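Local coordinates for ribose ABC transporter, substrate binding protein (Conexibacter woesei, PDB 4KQ9) that probably binds ribose or a related sugar in the periplasm as the solute-binding component of an ABC transporter, at residues E176-T181 / G205-A210; I163-Y168 / Q182-R187. The protein carries 1 engineered substitution. One frame throughout, in Å; residues are numbered along the deposited sequence.

Interaction 1 of 2, residues E176-T181 / G205-A210; sequences EGLTAT and GIRAIA
With chi1 of 169° Leu178 carries CG anti to its backbone N, and its branch CD1 comes to rest against helix 199-211, 3.6 Å from Ala208 CB. Thr181, one turn further on, has CG2 anti to its own backbone N and OG1 beside that N (chi1 -54°); the methyl therefore meets Ala208 CB at 3.8 Å while the hydroxyl lies over Gly205, OG1 to CA 3.5 Å. Ala208 CB thus sits between a leucine methyl and a threonine methyl. Further along, Thr181 CG2 also reaches Ile209 CG1, at 4.1 Å. The backbones come together at Gly205, whose CA is 4.5 Å from Leu178 CA, and the axes of segments 176-181 and 205-210 approach to 7.5 Å at -41°. A side chain on Gly205 would crowd Thr181 OG1, consistent with the close approach of the backbones here. At the solvent side the bent Arg207 chain crosses the Leu178 side chain at about a right angle, its NH2 being 3.9 Å from Leu178 CD2. Thr181 OG1 donates to Gly177 O at 2.6 Å, and this carbonyl also takes the bond from Thr181 N; OG1 has a further hydrogen-bond partner in Tyr196 OH on strand 193-196. No hydrogen bond joins the two segments: small residues and methyl groups hold the helices together, and the one buried hydroxyl is satisfied by its own helix and by the neighbouring strand.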
# COMPACT_ATOMS: atom_id res chain seq x y z
N GLU A 176 4.63 16.85 -8.05
CA GLU A 176 4.56 17.24 -6.67
C GLU A 176 5.91 16.93 -6.00
O GLU A 176 6.48 17.78 -5.25
CB GLU A 176 3.42 16.51 -5.95
CG GLU A 176 2.02 17.12 -6.24
CD GLU A 176 1.93 18.55 -5.70
OE1 GLU A 176 1.83 18.77 -4.45
OE2 GLU A 176 1.99 19.46 -6.55
N GLY A 177 6.43 15.73 -6.29
CA GLY A 177 7.80 15.34 -5.80
C GLY A 177 8.95 16.23 -6.24
O GLY A 177 9.91 16.57 -5.49
N LEU A 178 8.90 16.60 -7.50
CA LEU A 178 9.89 17.37 -8.10
C LEU A 178 9.88 18.81 -7.51
O LEU A 178 10.91 19.30 -7.11
CB LEU A 178 9.64 17.39 -9.60
CG LEU A 178 10.40 18.34 -10.48
CD1 LEU A 178 11.85 17.94 -10.63
CD2 LEU A 178 9.72 18.33 -11.85
N THR A 179 8.73 19.41 -7.39
CA THR A 179 8.63 20.76 -6.79
C THR A 179 9.04 20.86 -5.37
O THR A 179 9.84 21.69 -4.98
CB THR A 179 7.20 21.27 -6.96
OG1 THR A 179 7.09 21.52 -8.36
CG2 THR A 179 6.97 22.61 -6.20
N ALA A 180 8.57 19.91 -4.60
CA ALA A 180 8.92 19.91 -3.22
C ALA A 180 10.41 19.69 -3.00
O ALA A 180 11.06 20.34 -2.12
CB ALA A 180 8.08 18.84 -2.54
N THR A 181 10.99 18.78 -3.77
CA THR A 181 12.42 18.48 -3.65
C THR A 181 13.28 19.64 -4.11
O THR A 181 14.29 19.97 -3.46
CB THR A 181 12.79 17.18 -4.39
OG1 THR A 181 11.96 16.10 -3.93
CG2 THR A 181 14.29 16.83 -4.31
N GLY A 205 11.35 13.56 -7.34
CA GLY A 205 12.54 13.99 -6.62
C GLY A 205 13.87 13.72 -7.26
O GLY A 205 14.77 14.53 -7.21
N ILE A 206 14.00 12.54 -7.88
CA ILE A 206 15.21 12.16 -8.56
C ILE A 206 15.54 13.12 -9.69
O ILE A 206 16.68 13.42 -9.89
CB ILE A 206 14.97 10.69 -9.05
CG1 ILE A 206 14.94 9.77 -7.84
CG2 ILE A 206 15.90 10.19 -10.11
CD1 ILE A 206 16.04 9.89 -6.93
N ARG A 207 14.52 13.61 -10.37
CA ARG A 207 14.73 14.57 -11.50
C ARG A 207 15.18 15.91 -10.97
O ARG A 207 16.04 16.52 -11.55
CB ARG A 207 13.45 14.74 -12.28
CG ARG A 207 12.90 13.44 -12.83
CD ARG A 207 12.17 13.62 -14.14
NE ARG A 207 11.04 14.55 -14.08
CZ ARG A 207 9.75 14.21 -13.93
NH1 ARG A 207 9.36 12.94 -13.79
NH2 ARG A 207 8.83 15.17 -13.91
N ALA A 208 14.66 16.31 -9.82
CA ALA A 208 15.10 17.53 -9.14
C ALA A 208 16.51 17.47 -8.70
O ALA A 208 17.26 18.44 -8.85
CB ALA A 208 14.22 17.81 -7.93
N ILE A 209 16.93 16.32 -8.17
CA ILE A 209 18.31 16.17 -7.75
C ILE A 209 19.30 16.25 -8.94
O ILE A 209 20.38 16.87 -8.86
CB ILE A 209 18.46 14.84 -6.96
CG1 ILE A 209 17.78 14.98 -5.58
CG2 ILE A 209 19.90 14.50 -6.76
CD1 ILE A 209 17.44 13.65 -4.89
N ALA A 210 18.92 15.65 -10.05
CA ALA A 210 19.77 15.58 -11.24
C ALA A 210 19.87 16.97 -11.90
O ALA A 210 20.99 17.38 -12.25
CB ALA A 210 19.17 14.59 -12.22

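Interaction 2 of 2, residues I163-Y168 / Q182-R187; sequences IVDDVY and QNILTR
Edge strand 162-167 of the four-stranded parallel sheet runs into helix 174-187, the next step of the alternating beta-alpha fold of this sugar-binding family, and Asp165 on the strand meets Arg187 near the helix end in a salt bridge. A single carboxylate oxygen does the work: Asp165 OD2 accepts from Arg187 NE at 2.7 Å through its syn lone pair, and weakly from Arg187 NH2 at 2.9 Å. OD2 lies in the guanidinium plane, but the carboxylate is turned 83° against that plane, so the pairing is not the flat two-oxygen kind. Arg187 bends at chi3 (-81°), which turns NE aside from the extended chain, and the guanidinium lies over its own helix, one face having Asn183 O over its centre, 3.8 Å above the plane. Ile184 CG1 packs at 3.6 Å from Asp165 OD2, beside the ion pair, and its CD1 comes within 4.4 Å of Val167 CG2. Val167 CG1 meets Arg187 NH2 tip to tip. An alanine at Asp165 would probably leave the Arg187 guanidinium without its anionic mate and freer to turn. One oxygen held by one good and one weak N-H bond beside aliphatic carbon implies a partly shielded charge pair, likely to favour ionised Asp165.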
# COMPACT_ATOMS: atom_id res chain seq x y z
N ILE A 163 15.64 15.96 11.26
CA ILE A 163 14.75 16.12 10.09
C ILE A 163 14.69 17.58 9.80
O ILE A 163 14.20 18.31 10.63
CB ILE A 163 13.34 15.67 10.43
CG1 ILE A 163 13.40 14.23 10.82
CG2 ILE A 163 12.38 15.97 9.27
CD1 ILE A 163 12.11 13.77 11.45
N VAL A 164 15.19 18.00 8.65
CA VAL A 164 15.35 19.42 8.35
C VAL A 164 14.20 20.04 7.62
O VAL A 164 14.09 21.24 7.62
CB VAL A 164 16.63 19.73 7.56
CG1 VAL A 164 17.84 19.54 8.46
CG2 VAL A 164 16.78 18.87 6.32
N ASP A 165 13.37 19.22 6.96
CA ASP A 165 12.19 19.69 6.28
C ASP A 165 11.24 18.48 6.29
O ASP A 165 11.64 17.35 6.16
CB ASP A 165 12.52 20.13 4.83
CG ASP A 165 12.39 21.66 4.58
OD1 ASP A 165 11.61 22.41 5.27
OD2 ASP A 165 13.11 22.14 3.67
N ASP A 166 9.97 18.76 6.52
CA ASP A 166 8.99 17.73 6.73
C ASP A 166 7.76 18.36 6.18
O ASP A 166 7.08 19.01 6.97
CB ASP A 166 8.84 17.46 8.25
CG ASP A 166 7.80 16.36 8.59
OD1 ASP A 166 7.06 15.91 7.68
OD2 ASP A 166 7.77 15.89 9.75
N VAL A 167 7.48 18.15 4.88
CA VAL A 167 6.46 18.80 4.11
C VAL A 167 5.39 17.85 3.54
O VAL A 167 5.62 16.64 3.39
CB VAL A 167 7.01 19.60 2.94
CG1 VAL A 167 8.04 20.65 3.40
CG2 VAL A 167 7.58 18.69 1.87
N TYR A 168 4.19 18.39 3.33
CA TYR A 168 3.02 17.62 2.84
C TYR A 168 2.81 18.18 1.49
O TYR A 168 3.23 19.29 1.26
CB TYR A 168 1.82 17.77 3.75
CG TYR A 168 1.94 16.98 4.97
CD1 TYR A 168 2.60 17.49 6.10
CD2 TYR A 168 1.40 15.73 5.04
CE1 TYR A 168 2.72 16.73 7.25
CE2 TYR A 168 1.48 14.99 6.18
CZ TYR A 168 2.12 15.50 7.29
OH TYR A 168 2.23 14.73 8.40
N GLN A 182 12.90 20.29 -5.22
CA GLN A 182 13.72 21.41 -5.65
C GLN A 182 13.72 22.53 -4.60
O GLN A 182 14.76 23.03 -4.30
CB GLN A 182 13.42 21.88 -7.08
CG GLN A 182 12.00 22.11 -7.43
CD GLN A 182 11.82 22.71 -8.85
OE1 GLN A 182 12.45 22.31 -9.86
NE2 GLN A 182 10.97 23.69 -8.92
N ASN A 183 12.60 22.77 -3.93
CA ASN A 183 12.54 23.79 -2.85
C ASN A 183 13.33 23.39 -1.66
O ASN A 183 14.06 24.22 -1.10
CB ASN A 183 11.12 24.09 -2.48
CG ASN A 183 10.37 24.79 -3.60
OD1 ASN A 183 10.98 25.28 -4.54
ND2 ASN A 183 9.07 24.82 -3.52
N ILE A 184 13.20 22.12 -1.24
CA ILE A 184 14.00 21.61 -0.16
C ILE A 184 15.47 21.85 -0.42
O ILE A 184 16.21 22.26 0.47
CB ILE A 184 13.74 20.08 0.12
CG1 ILE A 184 12.44 19.91 0.86
CG2 ILE A 184 14.88 19.47 0.95
CD1 ILE A 184 11.84 18.48 0.78
N LEU A 185 15.91 21.52 -1.60
CA LEU A 185 17.35 21.59 -1.89
C LEU A 185 17.81 23.05 -1.94
O LEU A 185 18.97 23.30 -1.74
CB LEU A 185 17.68 20.88 -3.21
CG LEU A 185 17.49 19.34 -3.18
CD1 LEU A 185 17.50 18.74 -4.57
CD2 LEU A 185 18.55 18.71 -2.26
N THR A 186 16.92 24.00 -2.23
CA THR A 186 17.35 25.41 -2.22
C THR A 186 17.64 25.88 -0.78
O THR A 186 18.36 26.82 -0.58
CB THR A 186 16.36 26.35 -2.87
OG1 THR A 186 15.17 26.48 -2.07
CG2 THR A 186 16.06 25.94 -4.35
N ARG A 187 16.96 25.26 0.18
CA ARG A 187 17.05 25.60 1.60
C ARG A 187 18.07 24.71 2.30
O ARG A 187 18.72 25.15 3.24
CB ARG A 187 15.73 25.33 2.29
CG ARG A 187 14.50 25.99 1.73
CD ARG A 187 13.32 25.89 2.67
NE ARG A 187 12.63 24.62 2.61
CZ ARG A 187 11.56 24.36 1.86
NH1 ARG A 187 10.93 25.30 1.12
NH2 ARG A 187 11.06 23.14 1.88

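Overall arrangement
From the N terminus, strand 162-167 comes first; the chain then turns into helix 174-187, passes through strand 193-196 and enters helix 199-211. Interaction 2 closes the short connection between 163-168 and 182-187, while interaction 1 closes a longer loop from 176-181 to 205-210. Their segments alternate, so the two loops cross, and helix 174-187 serves both: Leu178 and Thr181 face helix 199-211, while Ile184 and Arg187 at its end meet the edge strand. The centres lie 11 Å apart, and the two contacts touch where Ile209 CG1 packs on Leu185 CD1 at 3.9 Å. Together they join the edge strand to two neighbouring helices packed beside the four-stranded parallel sheet.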